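Local coordinates for iron transport multicopper oxidase FET3 (Saccharomyces cerevisiae, PDB 1ZPU) that oxidises Fe(2+) to Fe(3+) with four copper ions and molecular oxygen, supplying the ferric iron permease FTR1 in high-affinity iron uptake, and also oxidises cuprous ions, at the glycan on Asn173 and the glycan on Asn56. Residues are numbered along the deposited sequence; one frame, centred on the assembly and turned at random.

Site 1: the glycan on Asn173. Residues 35, 37, 119, 121, 133-137, 173, 178-180, 191. With NAG (2-acetamido-2-deoxy-beta-D-glucopyranose), chain B; NAG (2-acetamido-2-deoxy-beta-D-glucopyranose), chain C; BMA (beta-D-mannopyranose), chain F; MAN (alpha-D-mannopyranose), chain D; MAN (alpha-D-mannopyranose), chain E.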
# COMPACT_ATOMS: atom_id res chain seq x y z
N ASP A 35 5.94 3.11 16.22
CA ASP A 35 5.38 1.84 15.78
C ASP A 35 4.41 1.31 16.82
O ASP A 35 4.66 1.41 18.02
CB ASP A 35 6.48 0.81 15.52
CG ASP A 35 7.57 1.34 14.60
OD1 ASP A 35 7.26 1.87 13.48
OD2 ASP A 35 8.76 1.22 15.01
N THR A 37 2.48 -1.95 18.50
CA THR A 37 2.49 -3.40 18.66
C THR A 37 1.34 -3.79 19.58
O THR A 37 1.26 -3.34 20.72
CB THR A 37 3.86 -3.89 19.20
OG1 THR A 37 4.90 -3.43 18.32
CG2 THR A 37 3.92 -5.40 19.25
N LEU A 119 5.11 1.39 11.53
CA LEU A 119 4.76 -0.02 11.53
C LEU A 119 3.64 -0.37 12.51
O LEU A 119 3.49 0.25 13.56
CB LEU A 119 6.00 -0.87 11.83
CG LEU A 119 7.19 -0.78 10.87
CD1 LEU A 119 8.18 -1.85 11.21
CD2 LEU A 119 6.77 -0.94 9.43
N ILE A 121 2.36 -3.87 14.24
CA ILE A 121 2.60 -5.29 14.43
C ILE A 121 1.56 -5.92 15.32
O ILE A 121 1.30 -5.42 16.43
CB ILE A 121 4.03 -5.57 14.99
CG1 ILE A 121 5.02 -5.72 13.86
CG2 ILE A 121 4.08 -6.84 15.79
CD1 ILE A 121 5.58 -4.43 13.39
N GLU A 133 15.21 -13.65 18.68
CA GLU A 133 15.04 -12.20 18.72
C GLU A 133 14.25 -11.77 17.52
O GLU A 133 14.11 -12.52 16.55
CB GLU A 133 16.39 -11.47 18.64
CG GLU A 133 17.46 -11.92 19.64
CD GLU A 133 17.27 -11.30 21.01
OE1 GLU A 133 16.56 -10.26 21.07
OE2 GLU A 133 17.83 -11.85 21.99
N GLU A 134 13.75 -10.54 17.57
CA GLU A 134 12.97 -10.00 16.47
C GLU A 134 13.15 -8.48 16.29
O GLU A 134 13.37 -7.74 17.26
CB GLU A 134 11.50 -10.36 16.67
CG GLU A 134 10.95 -9.96 18.02
CD GLU A 134 9.48 -9.60 17.94
OE1 GLU A 134 9.13 -8.69 17.13
OE2 GLU A 134 8.67 -10.22 18.69
N LEU A 135 13.07 -8.03 15.04
CA LEU A 135 13.15 -6.60 14.69
C LEU A 135 12.51 -6.36 13.32
O LEU A 135 12.09 -7.30 12.64
CB LEU A 135 14.60 -6.13 14.63
CG LEU A 135 15.46 -6.58 13.44
CD1 LEU A 135 16.59 -5.60 13.21
CD2 LEU A 135 15.98 -7.97 13.68
N SER A 136 12.46 -5.10 12.91
CA SER A 136 12.00 -4.78 11.57
C SER A 136 12.98 -3.86 10.87
O SER A 136 13.81 -3.23 11.53
CB SER A 136 10.62 -4.12 11.59
OG SER A 136 9.73 -4.79 12.47
N LEU A 137 12.89 -3.80 9.55
CA LEU A 137 13.59 -2.80 8.79
C LEU A 137 12.56 -2.16 7.88
O LEU A 137 11.85 -2.87 7.16
CB LEU A 137 14.69 -3.41 7.96
CG LEU A 137 15.80 -4.21 8.63
CD1 LEU A 137 16.71 -4.70 7.54
CD2 LEU A 137 16.58 -3.37 9.61
N ASN A 173 15.02 2.52 8.03
CA ASN A 173 14.70 3.07 9.36
C ASN A 173 14.97 4.55 9.43
O ASN A 173 15.46 5.04 10.42
CB ASN A 173 15.48 2.38 10.47
CG ASN A 173 14.81 1.13 10.94
OD1 ASN A 173 13.97 0.55 10.24
ND2 ASN A 173 15.18 0.71 12.16
N LEU A 178 22.97 2.20 8.08
CA LEU A 178 22.48 1.77 9.37
C LEU A 178 23.27 0.60 9.92
O LEU A 178 23.71 -0.28 9.17
CB LEU A 178 21.04 1.30 9.21
CG LEU A 178 20.23 0.83 10.41
CD1 LEU A 178 19.96 1.98 11.37
CD2 LEU A 178 18.93 0.25 9.92
N THR A 179 23.37 0.57 11.24
CA THR A 179 24.02 -0.49 11.97
C THR A 179 23.01 -1.46 12.61
O THR A 179 22.07 -1.03 13.29
CB THR A 179 24.88 0.15 13.03
OG1 THR A 179 26.03 0.70 12.40
CG2 THR A 179 25.31 -0.85 14.07
N TRP A 180 23.21 -2.75 12.38
CA TRP A 180 22.45 -3.79 13.06
C TRP A 180 23.43 -4.70 13.79
O TRP A 180 24.17 -5.48 13.19
CB TRP A 180 21.59 -4.56 12.06
CG TRP A 180 20.82 -5.71 12.64
CD1 TRP A 180 20.30 -5.80 13.89
CD2 TRP A 180 20.47 -6.92 11.97
NE1 TRP A 180 19.64 -6.99 14.05
CE2 TRP A 180 19.72 -7.70 12.88
CE3 TRP A 180 20.71 -7.42 10.68
CZ2 TRP A 180 19.23 -8.97 12.56
CZ3 TRP A 180 20.21 -8.70 10.36
CH2 TRP A 180 19.48 -9.45 11.30
N ARG A 191 11.43 -8.46 10.10
CA ARG A 191 10.29 -7.95 9.33
C ARG A 191 10.76 -6.90 8.35
O ARG A 191 11.12 -5.79 8.74
CB ARG A 191 9.24 -7.32 10.25
CG ARG A 191 8.76 -8.18 11.38
CD ARG A 191 8.09 -7.30 12.41
NE ARG A 191 8.13 -7.90 13.73
CZ ARG A 191 7.21 -8.74 14.19
NH1 ARG A 191 6.15 -9.05 13.42
NH2 ARG A 191 7.33 -9.27 15.40
C1 NAG B . 14.44 -0.39 12.74
C2 NAG B . 15.35 -1.04 13.78
C3 NAG B . 14.61 -2.10 14.57
C4 NAG B . 13.26 -1.62 15.12
C5 NAG B . 12.49 -0.94 14.01
C6 NAG B . 11.30 -0.25 14.64
C7 NAG B . 17.77 -1.35 13.55
C8 NAG B . 18.90 -2.21 13.02
N2 NAG B . 16.53 -1.61 13.15
O3 NAG B . 15.41 -2.49 15.65
O4 NAG B . 12.43 -2.69 15.52
O5 NAG B . 13.27 0.05 13.40
O6 NAG B . 10.46 0.32 13.66
O7 NAG B . 18.03 -0.45 14.34
C1 NAG C . 12.42 -3.00 16.92
C2 NAG C . 11.21 -3.89 17.17
C3 NAG C . 11.16 -4.32 18.63
C4 NAG C . 12.48 -4.91 19.13
C5 NAG C . 13.66 -4.05 18.68
C6 NAG C . 14.98 -4.77 18.90
C7 NAG C . 9.23 -3.46 15.81
C8 NAG C . 8.08 -2.52 15.55
N2 NAG C . 9.97 -3.18 16.88
O3 NAG C . 10.11 -5.24 18.80
O4 NAG C . 12.45 -4.87 20.53
O5 NAG C . 13.57 -3.73 17.31
O6 NAG C . 16.02 -3.96 18.41
O7 NAG C . 9.45 -4.42 15.07
C1 BMA F . 12.25 -6.14 21.18
C2 BMA F . 12.94 -6.01 22.53
C3 BMA F . 12.68 -7.17 23.50
C4 BMA F . 11.38 -7.96 23.21
C5 BMA F . 10.68 -7.73 21.87
C6 BMA F . 9.19 -8.08 21.90
O2 BMA F . 12.55 -4.79 23.13
O3 BMA F . 12.61 -6.72 24.86
O4 BMA F . 11.69 -9.33 23.27
O5 BMA F . 10.89 -6.42 21.40
O6 BMA F . 8.33 -7.03 22.32
C1 MAN D . 13.82 -6.42 25.66
C2 MAN D . 15.02 -5.86 24.90
C3 MAN D . 15.80 -7.01 24.26
C4 MAN D . 16.20 -8.09 25.29
C5 MAN D . 15.01 -8.51 26.15
C6 MAN D . 15.48 -9.35 27.33
O2 MAN D . 15.80 -5.09 25.80
O3 MAN D . 16.88 -6.50 23.50
O4 MAN D . 16.71 -9.23 24.63
O5 MAN D . 14.25 -7.40 26.63
O6 MAN D . 15.48 -10.70 26.93
C1 MAN E . 7.97 -7.23 23.71
C2 MAN E . 6.63 -7.96 23.86
C3 MAN E . 5.78 -7.19 24.87
C4 MAN E . 5.67 -5.71 24.46
C5 MAN E . 7.04 -5.06 24.66
C6 MAN E . 7.10 -4.25 25.98
O2 MAN E . 6.83 -9.29 24.32
O3 MAN E . 6.41 -7.29 26.13
O4 MAN E . 5.29 -5.55 23.10
O5 MAN E . 8.08 -6.07 24.59
O6 MAN E . 6.43 -3.00 25.91
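Asn173 turns CG anti to its own carbonyl carbon (chi1 -85°), which brings ND2 to C1 of NAG chain B, the covalent N-glycosidic bond of 1.4 Å. Ser136, in strand 133-142, likewise sets OG anti to the carbonyl carbon (chi1 -45°), so that the hydroxyl points at the second sugar. Leu135, its neighbour, holds CG in the crowded position between backbone N and carbonyl carbon (chi1 73°); CD1 thereby lies over one face of the Trp180 indole, toward the rim, while CB passes alongside both NAG rings.

The two acetamides are held differently. The methyl C8 of NAG chain B rests in an apolar corner, 3.7 Å from Trp180 CB and 4.0 Å from Leu178 CD2. In NAG chain C the methyl C8 sits between Asp35 CB and Ile121 CD1, and its carbonyl O7 accepts a hydrogen bond from Ser136 OG at 2.6 Å. Such burial of the chitobiose core is probably what keeps the chain ordered; the mannoses touch far less protein.

Bonds within the protein probably stiffen this wall. The Asp35 carboxylate receives Leu119 N on the anti lone pair of OD1. Ile121 CG1 packs over one face of the Arg191 guanidinium, toward its rim, and Arg191 reaches Glu134 in a salt bridge, NH2 to OE1 2.6 Å, the oxygen lying in the guanidinium plane but approached from above the carboxylate plane.

Site 2: the glycan on Asn56. Residues 55-56, 77, 82, 109, 503-505, 522-523. With NAG (2-acetamido-2-deoxy-beta-D-glucopyranose), chain G; NAG (2-acetamido-2-deoxy-beta-D-glucopyranose), chain H; BMA (beta-D-mannopyranose), chain K; MAN (alpha-D-mannopyranose), chain I; MAN (alpha-D-mannopyranose), chain J.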
# COMPACT_ATOMS: atom_id res chain seq x y z
N THR A 55 -2.92 21.76 4.90
CA THR A 55 -3.31 20.49 4.28
C THR A 55 -4.43 19.80 5.05
O THR A 55 -4.63 20.07 6.24
CB THR A 55 -2.11 19.53 4.23
OG1 THR A 55 -0.90 20.24 4.50
CG2 THR A 55 -2.04 18.83 2.88
N ASN A 56 -5.15 18.90 4.38
CA ASN A 56 -5.97 17.91 5.08
C ASN A 56 -5.10 16.71 5.53
O ASN A 56 -3.92 16.63 5.15
CB ASN A 56 -7.13 17.47 4.19
CG ASN A 56 -8.15 18.60 3.93
OD1 ASN A 56 -8.35 19.47 4.78
ND2 ASN A 56 -8.82 18.56 2.76
N PHE A 77 -13.06 10.35 1.12
CA PHE A 77 -14.07 10.17 0.07
C PHE A 77 -14.43 8.74 -0.32
O PHE A 77 -15.16 8.50 -1.28
CB PHE A 77 -13.78 11.08 -1.13
CG PHE A 77 -13.89 12.53 -0.79
CD1 PHE A 77 -12.75 13.28 -0.57
CD2 PHE A 77 -15.13 13.13 -0.63
CE1 PHE A 77 -12.84 14.62 -0.23
CE2 PHE A 77 -15.24 14.47 -0.30
CZ PHE A 77 -14.09 15.22 -0.09
N PRO A 82 -12.00 14.23 4.65
CA PRO A 82 -10.64 14.55 5.09
C PRO A 82 -10.60 15.29 6.42
O PRO A 82 -11.54 16.03 6.73
CB PRO A 82 -10.14 15.50 3.99
CG PRO A 82 -11.03 15.27 2.83
CD PRO A 82 -12.36 14.98 3.43
N ASP A 109 -2.63 13.29 0.12
CA ASP A 109 -2.01 13.50 -1.21
C ASP A 109 -0.73 12.64 -1.35
O ASP A 109 -0.80 11.46 -1.70
CB ASP A 109 -1.73 14.99 -1.43
CG ASP A 109 -3.03 15.83 -1.76
OD1 ASP A 109 -3.48 15.79 -2.94
OD2 ASP A 109 -3.56 16.55 -0.85
N CYS A 503 -15.06 20.21 8.28
CA CYS A 503 -14.41 20.19 6.97
C CYS A 503 -15.30 20.80 5.88
O CYS A 503 -14.86 20.98 4.74
CB CYS A 503 -14.11 18.74 6.60
SG CYS A 503 -13.06 18.51 5.17
N SER A 504 -16.54 21.10 6.26
CA SER A 504 -17.62 21.47 5.33
C SER A 504 -17.77 20.49 4.15
O SER A 504 -17.78 20.88 2.99
CB SER A 504 -17.45 22.92 4.84
OG SER A 504 -17.43 23.82 5.93
N VAL A 505 -17.87 19.20 4.49
CA VAL A 505 -18.13 18.12 3.53
C VAL A 505 -19.43 17.44 3.96
O VAL A 505 -19.60 17.06 5.13
CB VAL A 505 -16.98 17.06 3.52
CG1 VAL A 505 -17.36 15.83 2.70
CG2 VAL A 505 -15.69 17.67 3.00
N THR A 522 -19.29 15.36 -10.64
CA THR A 522 -17.95 15.95 -10.65
C THR A 522 -17.04 15.03 -11.50
O THR A 522 -16.58 13.99 -11.04
CB THR A 522 -17.42 16.18 -9.18
OG1 THR A 522 -16.06 16.62 -9.20
CG2 THR A 522 -17.51 14.92 -8.33
N GLY A 523 -16.81 15.43 -12.76
CA GLY A 523 -16.17 14.56 -13.75
C GLY A 523 -14.67 14.77 -13.99
O GLY A 523 -14.07 15.72 -13.49
C1 NAG G . -8.88 19.84 2.11
C2 NAG G . -8.41 20.31 0.71
C3 NAG G . -9.43 21.22 0.01
C4 NAG G . -10.87 20.70 0.13
C5 NAG G . -11.22 20.21 1.53
C6 NAG G . -11.72 18.75 1.52
C7 NAG G . -6.05 20.31 0.08
C8 NAG G . -5.70 20.76 -1.31
N2 NAG G . -7.08 20.93 0.70
O3 NAG G . -9.11 21.30 -1.37
O4 NAG G . -11.74 21.74 -0.22
O5 NAG G . -10.13 20.43 2.42
O6 NAG G . -12.89 18.61 0.75
O7 NAG G . -5.40 19.38 0.60
C1 NAG H . -12.58 21.35 -1.33
C2 NAG H . -13.61 22.44 -1.58
C3 NAG H . -14.58 22.02 -2.69
C4 NAG H . -13.80 21.51 -3.92
C5 NAG H . -12.70 20.52 -3.50
C6 NAG H . -11.84 19.97 -4.65
C7 NAG H . -15.16 22.43 0.45
C8 NAG H . -15.78 21.08 0.17
N2 NAG H . -14.18 22.91 -0.32
O3 NAG H . -15.44 23.09 -3.04
O4 NAG H . -14.67 20.92 -4.87
O5 NAG H . -11.89 21.15 -2.54
O6 NAG H . -10.55 19.59 -4.18
O7 NAG H . -15.57 23.09 1.40
C1 BMA K . -14.73 21.78 -6.04
C2 BMA K . -14.80 20.92 -7.31
C3 BMA K . -15.08 21.71 -8.60
C4 BMA K . -16.12 22.82 -8.35
C5 BMA K . -15.79 23.61 -7.07
C6 BMA K . -16.73 24.80 -6.82
O2 BMA K . -15.81 19.94 -7.16
O3 BMA K . -15.50 20.73 -9.55
O4 BMA K . -16.12 23.71 -9.43
O5 BMA K . -15.78 22.72 -5.97
O6 BMA K . -17.74 24.48 -5.85
C1 MAN I . -15.26 20.95 -10.97
C2 MAN I . -14.20 20.06 -11.63
C3 MAN I . -14.74 19.82 -13.04
C4 MAN I . -15.34 21.13 -13.64
C5 MAN I . -14.91 22.39 -12.87
C6 MAN I . -15.54 23.69 -13.40
O2 MAN I . -13.93 18.85 -10.96
O3 MAN I . -15.71 18.77 -12.98
O4 MAN I . -15.00 21.33 -15.01
O5 MAN I . -15.08 22.28 -11.45
O6 MAN I . -16.52 23.40 -14.39
C1 MAN J . -17.93 25.61 -4.95
C2 MAN J . -17.86 25.16 -3.47
C3 MAN J . -19.21 24.59 -3.02
C4 MAN J . -20.32 25.63 -3.25
C5 MAN J . -20.37 26.05 -4.73
C6 MAN J . -21.28 27.26 -4.95
O2 MAN J . -17.47 26.25 -2.61
O3 MAN J . -19.14 24.27 -1.65
O4 MAN J . -21.56 25.15 -2.76
O5 MAN J . -19.08 26.40 -5.26
O6 MAN J . -22.61 27.01 -4.52
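The N-glycosylation sequon Asn-Thr-Ser, in a loop that precedes strand 60-62, carries this glycan on Asn56. The side chain holds CG anti to its carbonyl carbon (chi1 -67°), and ND2 is bonded covalently to C1 of NAG chain G at 1.4 Å. From this anchor the chain runs through NAG chain H and the branching BMA to two mannoses.

Protein contact with the first sugar is mainly by packing. The hydroxymethyl carbon C6 of NAG chain G lies 3.8 Å from Pro82 CG and 3.9 Å from Cys503 SG. SG arrives there because it stands anti to the backbone N (chi1 -169°). The hydroxyl O6 of NAG chain G, at the tip of the arm, lies in the plane of the Phe77 ring, at its edge, with CZ 3.7 Å away, and Val505 CG2 borders the same oxygen. Across the sugar, the acetamide O7 is approached by Thr55 CG2 and the carboxylate of Asp109.

Beyond this point the glycan supports itself. O3 of NAG chain G donates to the ring oxygen O5 of NAG chain H at 3.0 Å, and O3 of NAG chain H repeats the pattern toward BMA O5. BMA O4 then donates to O5 of MAN chain I at 2.7 Å, restraining the first branch, which passes beside Thr522 and Gly523 near the C-terminal end; MAN chain J touches no protein.

By lying over the Asn56 loop and near the C-terminal segment, the glycan probably shields this part of the ectodomain and may help to steady the tail.

About 34 Å separates the C-alpha centres of site 1 and site 2, and they have no residue in common. Each nevertheless joins segments distant in sequence: site 1 draws on strands 36-39, 117-123, 133-142, 179-181 and 187-194, thus on parts of the first two plastocyanin-like regions, whereas site 2 links loops of the first with the C-terminal stretch around residues 503-523. The comparison illustrates how one type of core glycan can be embedded in a wall of strands or drape over loops. Together they probably shield well-separated patches of an ectodomain that is a single chain in the deposited assembly, and neither includes a copper ligand.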